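Local coordinates for protein UDP-N-acetylglucosamine 2-epimerase (Listeria monocytogenes, PDB 3OT5) that probably interconverts UDP-N-acetylglucosamine and UDP-N-acetylmannosamine by epimerising the sugar at C2, working in the cleft between two Rossmann-like domains, at residues I41-P45 with N199-A204; T258-M264 with R283-P289; G310-E314 with T329-P333. One frame throughout, in Å; residues are numbered along the deposited sequence.

Contact 1 of 3, residues I41-P45 with N199-A204; sequences IKMAP and NTAIDA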
ATOM      1  N   ILE A  41      -2.148   7.273  -3.833  1.00 46.32           N
ATOM      2  CA  ILE A  41      -2.109   6.076  -4.638  1.00 46.87           C
ATOM      3  C   ILE A  41      -3.207   5.090  -4.263  1.00 44.53           C
ATOM      4  O   ILE A  41      -3.766   4.439  -5.141  1.00 46.20           O
ATOM      5  CB  ILE A  41      -0.712   5.404  -4.530  1.00 49.68           C
ATOM      6  CG1 ILE A  41       0.315   6.280  -5.249  1.00 52.49           C
ATOM      7  CG2 ILE A  41      -0.722   4.009  -5.146  1.00 49.42           C
ATOM      8  CD1 ILE A  41       1.741   5.781  -5.150  1.00 58.99           C
ATOM      9  N   LYS A  42      -3.502   4.978  -2.969  1.00 42.64           N
ATOM     10  CA  LYS A  42      -4.540   4.075  -2.475  1.00 41.34           C
ATOM     11  C   LYS A  42      -5.954   4.648  -2.603  1.00 39.44           C
ATOM     12  O   LYS A  42      -6.901   3.882  -2.640  1.00 40.51           O
ATOM     13  CB  LYS A  42      -4.296   3.688  -1.004  1.00 41.72           C
ATOM     14  CG  LYS A  42      -3.076   2.802  -0.758  1.00 44.96           C
ATOM     15  CD  LYS A  42      -2.952   2.396   0.716  1.00 46.11           C
ATOM     16  CE  LYS A  42      -1.843   1.366   0.919  1.00 52.83           C
ATOM     17  NZ  LYS A  42      -1.623   0.985   2.364  1.00 55.29           N
ATOM     18  N   MET A  43      -6.097   5.972  -2.651  1.00 38.04           N
ATOM     19  CA  MET A  43      -7.419   6.607  -2.779  1.00 37.07           C
ATOM     20  C   MET A  43      -7.778   6.920  -4.230  1.00 37.05           C
ATOM     21  O   MET A  43      -8.960   6.922  -4.579  1.00 36.11           O
ATOM     22  CB  MET A  43      -7.524   7.890  -1.934  1.00 36.12           C
ATOM     23  CG  MET A  43      -7.494   7.642  -0.430  1.00 39.59           C
ATOM     24  SD  MET A  43      -8.941   6.786   0.226  1.00 41.74           S
ATOM     25  CE  MET A  43     -10.123   8.120   0.319  1.00 38.98           C
ATOM     26  N   ALA A  44      -6.770   7.171  -5.064  1.00 37.66           N
ATOM     27  CA  ALA A  44      -7.000   7.469  -6.491  1.00 40.20           C
ATOM     28  C   ALA A  44      -7.940   6.467  -7.182  1.00 41.01           C
ATOM     29  O   ALA A  44      -8.900   6.881  -7.821  1.00 40.03           O
ATOM     30  CB  ALA A  44      -5.677   7.551  -7.246  1.00 42.11           C
ATOM     31  N   PRO A  45      -7.683   5.145  -7.038  1.00 43.02           N
ATOM     32  CA  PRO A  45      -8.532   4.147  -7.680  1.00 45.08           C
ATOM     33  C   PRO A  45      -9.995   4.283  -7.287  1.00 43.90           C
ATOM     34  O   PRO A  45     -10.888   4.067  -8.101  1.00 44.60           O
ATOM     35  CB  PRO A  45      -7.974   2.814  -7.155  1.00 46.59           C
ATOM     36  CG  PRO A  45      -6.647   3.097  -6.717  1.00 47.16           C
ATOM     37  CD  PRO A  45      -6.669   4.505  -6.197  1.00 44.02           C
ATOM     38  N   ASN A 199      -7.554  -4.509  -0.526  0.50 43.25           N
ATOM     39  CA  ASN A 199      -6.740  -3.301  -0.475  0.50 41.15           C
ATOM     40  C   ASN A 199      -6.763  -2.507  -1.785  0.50 40.70           C
ATOM     41  O   ASN A 199      -6.430  -3.056  -2.835  0.50 40.00           O
ATOM     42  CB  ASN A 199      -5.297  -3.716  -0.161  0.50 40.13           C
ATOM     43  CG  ASN A 199      -4.333  -2.546  -0.140  0.50 38.96           C
ATOM     44  OD1 ASN A 199      -4.699  -1.411  -0.460  0.50 36.83           O
ATOM     45  ND2 ASN A 199      -3.086  -2.820   0.227  0.50 33.27           N
ATOM     46  N   THR A 200      -7.152  -1.227  -1.741  1.00 40.11           N
ATOM     47  CA  THR A 200      -7.161  -0.406  -2.975  1.00 40.37           C
ATOM     48  C   THR A 200      -5.782  -0.234  -3.654  1.00 39.74           C
ATOM     49  O   THR A 200      -5.708   0.094  -4.839  1.00 39.19           O
ATOM     50  CB  THR A 200      -7.809   0.981  -2.756  1.00 41.49           C
ATOM     51  OG1 THR A 200      -7.134   1.682  -1.706  1.00 39.75           O
ATOM     52  CG2 THR A 200      -9.303   0.838  -2.403  1.00 43.58           C
ATOM     53  N   ALA A 201      -4.705  -0.464  -2.907  1.00 38.57           N
ATOM     54  CA  ALA A 201      -3.343  -0.359  -3.444  1.00 38.91           C
ATOM     55  C   ALA A 201      -3.166  -1.296  -4.627  1.00 39.36           C
ATOM     56  O   ALA A 201      -2.439  -0.989  -5.567  1.00 41.71           O
ATOM     57  CB  ALA A 201      -2.308  -0.673  -2.362  1.00 37.44           C
ATOM     58  N   ILE A 202      -3.844  -2.434  -4.581  1.00 39.08           N
ATOM     59  CA  ILE A 202      -3.775  -3.398  -5.658  1.00 38.85           C
ATOM     60  C   ILE A 202      -4.542  -2.822  -6.855  1.00 40.39           C
ATOM     61  O   ILE A 202      -4.072  -2.935  -7.986  1.00 41.20           O
ATOM     62  CB  ILE A 202      -4.297  -4.762  -5.196  1.00 39.52           C
ATOM     63  CG1 ILE A 202      -3.437  -5.254  -4.015  1.00 42.48           C
ATOM     64  CG2 ILE A 202      -4.275  -5.754  -6.339  1.00 36.69           C
ATOM     65  CD1 ILE A 202      -3.963  -6.486  -3.307  1.00 45.93           C
ATOM     66  N   ASP A 203      -5.693  -2.168  -6.612  1.00 39.67           N
ATOM     67  CA  ASP A 203      -6.456  -1.548  -7.711  1.00 40.07           C
ATOM     68  C   ASP A 203      -5.550  -0.533  -8.419  1.00 39.57           C
ATOM     69  O   ASP A 203      -5.596  -0.376  -9.641  1.00 41.07           O
ATOM     70  CB  ASP A 203      -7.720  -0.781  -7.252  1.00 39.47           C
ATOM     71  CG  ASP A 203      -8.726  -1.639  -6.491  1.00 38.91           C
ATOM     72  OD1 ASP A 203      -9.934  -1.311  -6.569  1.00 43.55           O
ATOM     73  OD2 ASP A 203      -8.347  -2.626  -5.824  1.00 38.90           O
ATOM     74  N   ALA A 204      -4.746   0.173  -7.640  1.00 38.01           N
ATOM     75  CA  ALA A 204      -3.837   1.188  -8.185  1.00 39.43           C
ATOM     76  C   ALA A 204      -2.906   0.646  -9.279  1.00 40.01           C
ATOM     77  O   ALA A 204      -2.582   1.349 -10.217  1.00 42.17           O
ATOM     78  CB  ALA A 204      -3.016   1.800  -7.076  1.00 36.91           C
TER
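Asn-199 and the residues after it lie against Lys-42 and Pro-45, so that the start of helix 200-208 packs on helix 37-51, the first helix of the N-terminal Rossmann-like domain. The two short axes approach to 7.5 Å and cross at 78°, and here the second helix brings small side chains, Thr-200, Ala-201 and Ala-204, to the crossing. Asn-199 is the N-cap: in one of its two modelled conformers OD1 accepts from Ala-201 N at 2.6 Å, the N-H arriving from above the amide carbonyl plane, while ND2 has a probable partner in Glu-314 of the other domain. Thr-200 comes next and points at helix 37-51. With OG1 set between its backbone N and carbonyl carbon (chi1 57°), the hydroxyl donates to Lys-42 O; the modelled 2.4 Å between OG1 and that oxygen is very short, and its exact length is doubtful. Ala-201 offers its methyl to the flank of the extended Lys-42 chain, whose CE lies 3.9 Å from Ala-201 CB, and the lysine then runs on to a salt bridge with Glu-145. Asp-203 touches the other helix through its CB, 3.6 Å from Pro-45 CB, and turns its carboxylate to the backbone N-H groups of Ala-380 and Ala-381 at the start of helix 380-392. One buried residue thereby joins this crossing to the last helix of the chain. Ala-204 closes the contact where helix 37-51 is kinked, because Pro-45 has no N-H to give to the preceding turn. Here the Ala-204 methyl carbon CB sits between side chains, 3.7 Å from Ile-41 CG2 and 3.9 Å from Pro-45 CG, and lies 3.4 Å from the backbone oxygen Ile-41 O.

Contact 2 of 3, residues T258-M264 with R283-P289; sequences TELVYPM and RIHLIEP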
ATOM      1  N   THR A 258      20.390 -14.323 -14.017  1.00 60.15           N
ATOM      2  CA  THR A 258      19.671 -13.414 -13.127  1.00 56.84           C
ATOM      3  C   THR A 258      20.329 -12.050 -13.091  1.00 55.35           C
ATOM      4  O   THR A 258      21.528 -11.908 -13.329  1.00 55.55           O
ATOM      5  CB  THR A 258      19.661 -13.898 -11.663  1.00 55.72           C
ATOM      6  OG1 THR A 258      21.001 -13.918 -11.157  1.00 55.83           O
ATOM      7  CG2 THR A 258      19.043 -15.284 -11.544  1.00 58.71           C
ATOM      8  N   GLU A 259      19.523 -11.045 -12.801  1.00 53.82           N
ATOM      9  CA  GLU A 259      20.008  -9.686 -12.652  1.00 52.41           C
ATOM     10  C   GLU A 259      19.362  -9.121 -11.398  1.00 49.49           C
ATOM     11  O   GLU A 259      18.228  -9.453 -11.081  1.00 47.85           O
ATOM     12  CB  GLU A 259      19.715  -8.820 -13.875  1.00 53.65           C
ATOM     13  CG  GLU A 259      20.492  -9.248 -15.111  1.00 58.48           C
ATOM     14  CD  GLU A 259      20.489  -8.207 -16.211  1.00 62.07           C
ATOM     15  OE1 GLU A 259      20.191  -7.019 -15.922  1.00 62.90           O
ATOM     16  OE2 GLU A 259      20.821  -8.574 -17.357  1.00 65.04           O
ATOM     17  N   LEU A 260      20.110  -8.299 -10.675  1.00 47.95           N
ATOM     18  CA  LEU A 260      19.642  -7.707  -9.442  1.00 45.95           C
ATOM     19  C   LEU A 260      19.535  -6.211  -9.583  1.00 44.67           C
ATOM     20  O   LEU A 260      20.433  -5.571 -10.109  1.00 46.14           O
ATOM     21  CB  LEU A 260      20.610  -8.039  -8.295  1.00 45.53           C
ATOM     22  CG  LEU A 260      20.429  -7.334  -6.933  1.00 44.01           C
ATOM     23  CD1 LEU A 260      19.082  -7.596  -6.302  1.00 44.94           C
ATOM     24  CD2 LEU A 260      21.547  -7.742  -5.969  1.00 45.35           C
ATOM     25  N   VAL A 261      18.403  -5.672  -9.150  1.00 44.06           N
ATOM     26  CA  VAL A 261      18.174  -4.246  -9.151  1.00 43.40           C
ATOM     27  C   VAL A 261      17.998  -3.886  -7.686  1.00 42.68           C
ATOM     28  O   VAL A 261      17.187  -4.485  -6.987  1.00 41.88           O
ATOM     29  CB  VAL A 261      16.930  -3.835  -9.954  1.00 44.20           C
ATOM     30  CG1 VAL A 261      16.678  -2.329  -9.807  1.00 42.57           C
ATOM     31  CG2 VAL A 261      17.097  -4.202 -11.412  1.00 43.56           C
ATOM     32  N   TYR A 262      18.793  -2.937  -7.218  1.00 43.35           N
ATOM     33  CA  TYR A 262      18.729  -2.505  -5.849  1.00 43.53           C
ATOM     34  C   TYR A 262      18.693  -0.996  -5.741  1.00 44.04           C
ATOM     35  O   TYR A 262      19.728  -0.350  -5.849  1.00 44.34           O
ATOM     36  CB  TYR A 262      19.917  -3.043  -5.035  1.00 44.19           C
ATOM     37  CG  TYR A 262      19.931  -2.474  -3.636  1.00 45.66           C
ATOM     38  CD1 TYR A 262      18.942  -2.814  -2.723  1.00 50.89           C
ATOM     39  CD2 TYR A 262      20.929  -1.597  -3.222  1.00 49.71           C
ATOM     40  CE1 TYR A 262      18.935  -2.277  -1.434  1.00 51.21           C
ATOM     41  CE2 TYR A 262      20.941  -1.071  -1.935  1.00 49.24           C
ATOM     42  CZ  TYR A 262      19.941  -1.408  -1.050  1.00 51.49           C
ATOM     43  OH  TYR A 262      19.942  -0.873   0.221  1.00 58.14           O
ATOM     44  N   PRO A 263      17.496  -0.429  -5.565  1.00 44.18           N
ATOM     45  CA  PRO A 263      17.406   1.001  -5.372  1.00 46.48           C
ATOM     46  C   PRO A 263      18.066   1.272  -4.035  1.00 47.71           C
ATOM     47  O   PRO A 263      17.522   0.917  -2.992  1.00 47.45           O
ATOM     48  CB  PRO A 263      15.895   1.261  -5.318  1.00 46.12           C
ATOM     49  CG  PRO A 263      15.275   0.076  -5.955  1.00 43.45           C
ATOM     50  CD  PRO A 263      16.167  -1.056  -5.608  1.00 43.96           C
ATOM     51  N   MET A 264      19.245   1.868  -4.058  1.00 50.43           N
ATOM     52  CA  MET A 264      19.978   2.100  -2.824  1.00 52.21           C
ATOM     53  C   MET A 264      19.312   3.029  -1.828  1.00 52.81           C
ATOM     54  O   MET A 264      18.824   4.086  -2.190  1.00 53.89           O
ATOM     55  CB  MET A 264      21.362   2.637  -3.134  1.00 54.01           C
ATOM     56  CG  MET A 264      22.276   1.622  -3.772  1.00 55.76           C
ATOM     57  SD  MET A 264      23.870   2.364  -4.057  1.00 63.40           S
ATOM     58  CE  MET A 264      23.422   3.624  -5.257  1.00 57.33           C
ATOM     59  N   ARG A 283      25.656  -7.634 -13.828  1.00 57.22           N
ATOM     60  CA  ARG A 283      24.280  -8.088 -13.615  1.00 55.87           C
ATOM     61  C   ARG A 283      23.641  -7.561 -12.322  1.00 53.76           C
ATOM     62  O   ARG A 283      22.558  -7.998 -11.935  1.00 51.32           O
ATOM     63  CB  ARG A 283      24.197  -9.619 -13.718  1.00 57.46           C
ATOM     64  CG  ARG A 283      24.504 -10.098 -15.130  1.00 60.04           C
ATOM     65  CD  ARG A 283      24.427 -11.607 -15.325  1.00 62.85           C
ATOM     66  NE  ARG A 283      25.400 -12.331 -14.506  1.00 62.29           N
ATOM     67  CZ  ARG A 283      25.131 -12.985 -13.378  1.00 59.40           C
ATOM     68  NH1 ARG A 283      23.894 -13.067 -12.902  1.00 57.35           N
ATOM     69  NH2 ARG A 283      26.118 -13.595 -12.738  1.00 59.56           N
ATOM     70  N   ILE A 284      24.310  -6.613 -11.669  1.00 53.00           N
ATOM     71  CA  ILE A 284      23.773  -6.007 -10.466  1.00 51.64           C
ATOM     72  C   ILE A 284      23.666  -4.509 -10.733  1.00 52.13           C
ATOM     73  O   ILE A 284      24.650  -3.859 -11.090  1.00 53.33           O
ATOM     74  CB  ILE A 284      24.633  -6.266  -9.231  1.00 51.44           C
ATOM     75  CG1 ILE A 284      24.885  -7.771  -9.055  1.00 52.01           C
ATOM     76  CG2 ILE A 284      23.939  -5.706  -8.012  1.00 48.60           C
ATOM     77  CD1 ILE A 284      25.684  -8.117  -7.790  1.00 50.08           C
ATOM     78  N   HIS A 285      22.462  -3.969 -10.587  1.00 51.07           N
ATOM     79  CA  HIS A 285      22.231  -2.556 -10.842  1.00 51.53           C
ATOM     80  C   HIS A 285      21.919  -1.832  -9.550  1.00 50.72           C
ATOM     81  O   HIS A 285      20.919  -2.120  -8.892  1.00 50.37           O
ATOM     82  CB  HIS A 285      21.096  -2.409 -11.847  1.00 52.33           C
ATOM     83  CG  HIS A 285      21.283  -3.256 -13.069  1.00 53.88           C
ATOM     84  ND1 HIS A 285      22.027  -2.846 -14.154  1.00 59.60           N
ATOM     85  CD2 HIS A 285      20.855  -4.508 -13.356  1.00 54.57           C
ATOM     86  CE1 HIS A 285      22.035  -3.802 -15.067  1.00 60.16           C
ATOM     87  NE2 HIS A 285      21.333  -4.823 -14.607  1.00 59.75           N
ATOM     88  N   LEU A 286      22.818  -0.930  -9.167  1.00 51.41           N
ATOM     89  CA  LEU A 286      22.675  -0.136  -7.968  1.00 50.52           C
ATOM     90  C   LEU A 286      22.183   1.216  -8.401  1.00 50.72           C
ATOM     91  O   LEU A 286      22.950   2.059  -8.862  1.00 52.29           O
ATOM     92  CB  LEU A 286      24.006   0.008  -7.247  1.00 51.93           C
ATOM     93  CG  LEU A 286      24.658  -1.300  -6.810  1.00 54.35           C
ATOM     94  CD1 LEU A 286      25.962  -1.007  -6.078  1.00 53.41           C
ATOM     95  CD2 LEU A 286      23.706  -2.104  -5.938  1.00 51.23           C
ATOM     96  N   ILE A 287      20.891   1.430  -8.249  1.00 49.27           N
ATOM     97  CA  ILE A 287      20.306   2.678  -8.666  1.00 50.99           C
ATOM     98  C   ILE A 287      19.772   3.447  -7.483  1.00 52.00           C
ATOM     99  O   ILE A 287      19.771   2.947  -6.354  1.00 50.99           O
ATOM    100  CB  ILE A 287      19.176   2.429  -9.688  1.00 49.47           C
ATOM    101  CG1 ILE A 287      18.005   1.680  -9.045  1.00 46.63           C
ATOM    102  CG2 ILE A 287      19.725   1.652 -10.872  1.00 50.33           C
ATOM    103  CD1 ILE A 287      16.847   1.421 -10.005  1.00 43.94           C
ATOM    104  N   GLU A 288      19.324   4.667  -7.760  1.00 54.82           N
ATOM    105  CA  GLU A 288      18.744   5.537  -6.755  1.00 57.15           C
ATOM    106  C   GLU A 288      17.351   5.022  -6.395  1.00 56.55           C
ATOM    107  O   GLU A 288      16.795   4.191  -7.114  1.00 55.70           O
ATOM    108  CB  GLU A 288      18.669   6.975  -7.284  1.00 59.58           C
ATOM    109  CG  GLU A 288      20.044   7.600  -7.587  1.00 62.73           C
ATOM    110  CD  GLU A 288      20.915   7.745  -6.347  1.00 63.69           C
ATOM    111  OE1 GLU A 288      20.360   7.832  -5.229  1.00 62.88           O
ATOM    112  OE2 GLU A 288      22.154   7.798  -6.493  1.00 65.50           O
ATOM    113  N   PRO A 289      16.791   5.497  -5.267  1.00 58.03           N
ATOM    114  CA  PRO A 289      15.459   5.032  -4.877  1.00 58.13           C
ATOM    115  C   PRO A 289      14.415   5.326  -5.948  1.00 59.24           C
ATOM    116  O   PRO A 289      14.343   6.436  -6.459  1.00 61.62           O
ATOM    117  CB  PRO A 289      15.159   5.834  -3.602  1.00 58.95           C
ATOM    118  CG  PRO A 289      16.492   6.247  -3.081  1.00 59.04           C
ATOM    119  CD  PRO A 289      17.347   6.454  -4.293  1.00 59.47           C
TER
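With CG anti to the carbonyl carbon in both residues (chi1 -67° in Glu-259, -50° in His-285), the carboxylate and the imidazole are brought together beside two parallel strands. His-285 NE2 donates to Glu-259 OE1 at 2.8 Å; the oxygen lies near the ring plane, yet the nitrogen comes from above the carboxylate plane. Asn-224 holds the other oxygen, OE2, which should limit rotation of the carboxylate. Arg-283, bent at its third torsion, folds back so that NH1 meets Thr-258 O at 2.7 Å, nearly in the guanidinium plane. From this end the parallel ladder runs on: Leu-260 N and O bond to Arg-283 O and His-285 N, then Tyr-262 N donates to His-285 O. The Tyr-262 O bond from Ile-287 N is longer, 3.2 Å, and comes from above the carbonyl plane. Met-264 N donates last, to Ile-287 O, and Met-264 SD lies 4.0 Å from Leu-286 CB. On one face Leu-260 CD2 packs on Ile-284 CG2 (3.7 Å), and Leu-286 CD2 meets the edge of the Tyr-262 ring; on the other Val-261 CG1 touches Ile-287 CD1 at 3.8 Å. The pair forms the strands of a beta-alpha-beta crossover through helix 268-278, with 284-287 outermost in its sheet and 225-229 on the far side of 258-263. Helices 240-254 and 268-278 pack on the Leu-260 and Tyr-262 face, and helix 216-219 on that of Val-261.

Contact 3 of 3, residues G310-E314 with T329-P333; sequences GGVQE and TTERP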
ATOM      1  N   GLY A 310       5.883  -3.402   3.780  1.00 43.06           N
ATOM      2  CA  GLY A 310       4.513  -3.897   3.911  1.00 43.40           C
ATOM      3  C   GLY A 310       3.755  -3.776   2.602  1.00 41.90           C
ATOM      4  O   GLY A 310       3.127  -4.738   2.139  1.00 40.30           O
ATOM      5  N   GLY A 311       3.835  -2.603   1.982  1.00 40.74           N
ATOM      6  CA  GLY A 311       3.140  -2.380   0.719  1.00 40.82           C
ATOM      7  C   GLY A 311       3.508  -3.396  -0.357  1.00 39.98           C
ATOM      8  O   GLY A 311       2.641  -3.911  -1.061  1.00 42.31           O
ATOM      9  N   VAL A 312       4.795  -3.695  -0.480  1.00 38.48           N
ATOM     10  CA  VAL A 312       5.272  -4.620  -1.498  1.00 37.52           C
ATOM     11  C   VAL A 312       4.740  -6.041  -1.292  1.00 39.73           C
ATOM     12  O   VAL A 312       4.539  -6.764  -2.257  1.00 40.40           O
ATOM     13  CB  VAL A 312       6.813  -4.615  -1.590  1.00 37.19           C
ATOM     14  CG1 VAL A 312       7.313  -5.704  -2.535  1.00 34.18           C
ATOM     15  CG2 VAL A 312       7.324  -3.241  -2.040  1.00 34.02           C
ATOM     16  N   GLN A 313       4.520  -6.429  -0.040  1.00 41.31           N
ATOM     17  CA  GLN A 313       3.981  -7.744   0.277  1.00 42.82           C
ATOM     18  C   GLN A 313       2.547  -7.879  -0.198  1.00 43.56           C
ATOM     19  O   GLN A 313       2.080  -8.976  -0.472  1.00 42.60           O
ATOM     20  CB  GLN A 313       4.065  -8.001   1.790  1.00 44.48           C
ATOM     21  CG  GLN A 313       5.520  -8.106   2.293  1.00 44.19           C
ATOM     22  CD  GLN A 313       5.631  -8.088   3.799  1.00 45.39           C
ATOM     23  OE1 GLN A 313       4.990  -8.869   4.491  1.00 50.33           O
ATOM     24  NE2 GLN A 313       6.478  -7.207   4.314  1.00 41.97           N
ATOM     25  N   GLU A 314       1.846  -6.759  -0.322  1.00 43.29           N
ATOM     26  CA  GLU A 314       0.467  -6.813  -0.770  1.00 44.89           C
ATOM     27  C   GLU A 314       0.315  -6.538  -2.251  1.00 44.03           C
ATOM     28  O   GLU A 314      -0.612  -7.042  -2.874  1.00 44.91           O
ATOM     29  CB  GLU A 314      -0.369  -5.826   0.021  1.00 47.06           C
ATOM     30  CG  GLU A 314      -0.299  -6.098   1.509  1.00 51.49           C
ATOM     31  CD  GLU A 314      -1.181  -5.182   2.330  1.00 56.13           C
ATOM     32  OE1 GLU A 314      -0.945  -5.110   3.556  1.00 57.67           O
ATOM     33  OE2 GLU A 314      -2.098  -4.543   1.757  1.00 60.41           O
ATOM     34  N   THR A 329       9.608 -11.071  11.946  1.00 65.03           N
ATOM     35  CA  THR A 329       8.206 -11.007  12.317  1.00 66.47           C
ATOM     36  C   THR A 329       7.449 -10.316  11.195  1.00 64.92           C
ATOM     37  O   THR A 329       8.059  -9.782  10.266  1.00 63.15           O
ATOM     38  CB  THR A 329       8.021 -10.196  13.608  1.00 68.18           C
ATOM     39  OG1 THR A 329       8.590  -8.893  13.430  1.00 67.08           O
ATOM     40  CG2 THR A 329       8.711 -10.879  14.785  1.00 71.54           C
ATOM     41  N   THR A 330       6.126 -10.317  11.274  1.00 65.73           N
ATOM     42  CA  THR A 330       5.327  -9.673  10.244  1.00 65.17           C
ATOM     43  C   THR A 330       3.918  -9.366  10.720  1.00 65.94           C
ATOM     44  O   THR A 330       3.412 -10.000  11.650  1.00 67.09           O
ATOM     45  CB  THR A 330       5.232 -10.552   8.977  1.00 64.35           C
ATOM     46  OG1 THR A 330       4.419  -9.894   7.997  1.00 65.64           O
ATOM     47  CG2 THR A 330       4.620 -11.922   9.300  1.00 67.32           C
ATOM     48  N   GLU A 331       3.315  -8.358  10.100  1.00 64.51           N
ATOM     49  CA  GLU A 331       1.945  -7.986  10.394  1.00 65.42           C
ATOM     50  C   GLU A 331       1.070  -8.582   9.284  1.00 63.50           C
ATOM     51  O   GLU A 331      -0.155  -8.523   9.364  1.00 64.17           O
ATOM     52  CB  GLU A 331       1.758  -6.466  10.461  1.00 66.25           C
ATOM     53  CG  GLU A 331       2.670  -5.726  11.467  1.00 70.05           C
ATOM     54  CD  GLU A 331       4.114  -5.573  10.985  1.00 70.57           C
ATOM     55  OE1 GLU A 331       4.375  -5.849   9.790  1.00 65.90           O
ATOM     56  OE2 GLU A 331       4.980  -5.150  11.798  1.00 70.85           O
ATOM     57  N   ARG A 332       1.716  -9.145   8.253  1.00 61.25           N
ATOM     58  CA  ARG A 332       1.044  -9.792   7.111  1.00 59.94           C
ATOM     59  C   ARG A 332       1.009 -11.320   7.206  1.00 59.91           C
ATOM     60  O   ARG A 332       1.619 -12.004   6.376  1.00 59.79           O
ATOM     61  CB  ARG A 332       1.719  -9.430   5.761  1.00 58.57           C
ATOM     62  CG  ARG A 332       1.287  -8.127   5.070  1.00 59.16           C
ATOM     63  CD  ARG A 332       1.769  -6.864   5.718  1.00 62.37           C
ATOM     64  NE  ARG A 332       1.248  -5.688   5.017  1.00 61.59           N
ATOM     65  CZ  ARG A 332       1.494  -4.434   5.382  1.00 65.94           C
ATOM     66  NH1 ARG A 332       2.271  -4.180   6.436  1.00 65.69           N
ATOM     67  NH2 ARG A 332       0.974  -3.427   4.687  1.00 67.66           N
ATOM     68  N   PRO A 333       0.300 -11.879   8.197  1.00 61.12           N
ATOM     69  CA  PRO A 333       0.291 -13.343   8.223  1.00 61.76           C
ATOM     70  C   PRO A 333      -0.522 -13.964   7.073  1.00 60.66           C
ATOM     71  O   PRO A 333      -0.227 -15.092   6.658  1.00 60.41           O
ATOM     72  CB  PRO A 333      -0.341 -13.666   9.576  1.00 64.97           C
ATOM     73  CG  PRO A 333      -1.160 -12.458   9.913  1.00 64.96           C
ATOM     74  CD  PRO A 333      -0.404 -11.300   9.354  1.00 62.14           C
TER
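Arg-332 meets Glu-314 with the two side chains crossing at about a right angle, their guanidinium and carboxylate planes turned 52° apart. The arginine presents its side, NE and NH2 together, and both nitrogens grip the same oxygen: OE1 of Glu-314 lies 2.7 Å from NE and 2.8 Å from NH2 of Arg-332. NE arrives on the anti side of the carboxylate and NH2 from above its plane, so this salt bridge is not the flat, two-oxygen kind. The second oxygen, OE2, has a probable bond to Asn-199 of the other domain, which would help to hold the buried carboxylate. Across one face of the guanidinium lies Gly-310, its CA 3.3 Å above the plane and over the centre; lacking a side chain, the glycine lets the flat group rest directly on its backbone. A bend at the second torsion of Arg-332 (chi2 73°) helps to steer the chain from its loop toward the glycine. Gln-313 crosses the arginine obliquely, its OE1 3.6 Å from Arg-332 CB, while its NE2 is bonded to Ser-309 O. The loop is itself shaped by an ST turn, in which Thr-330 OG1 accepts from Arg-332 N at 2.8 Å. A Gly-Gly pair facing an arginine-bearing loop, where the C-terminal Rossmann-like domain meets the N-terminal one, is consistent with the nucleotide-sugar site of this family, built on the GT-B fold, where the glycines probably lie close to the diphosphate of UDP.

The three contacts sample different levels of one two-domain enzyme. Contact 1 is the most deeply buried, a helix crossing near the centre of the chain; contact 3, also central, is partly buried, and contact 2 lies about 22 Å from that centre (centre to centre), at an edge of the second sheet. Their chemistry follows: aliphatic packing of Ala, Pro and the Lys-42 chain with one hydroxyl bond in contact 1, repeated backbone bonds flanked by side-chain ones in contact 2, a salt bridge in contact 3. The probable Asn-199 to Glu-314 bond joins contacts 1 and 3 across the domains. Contacts 2 and 3 belong to the same domain without touching, their nearest atoms about 9 Å apart.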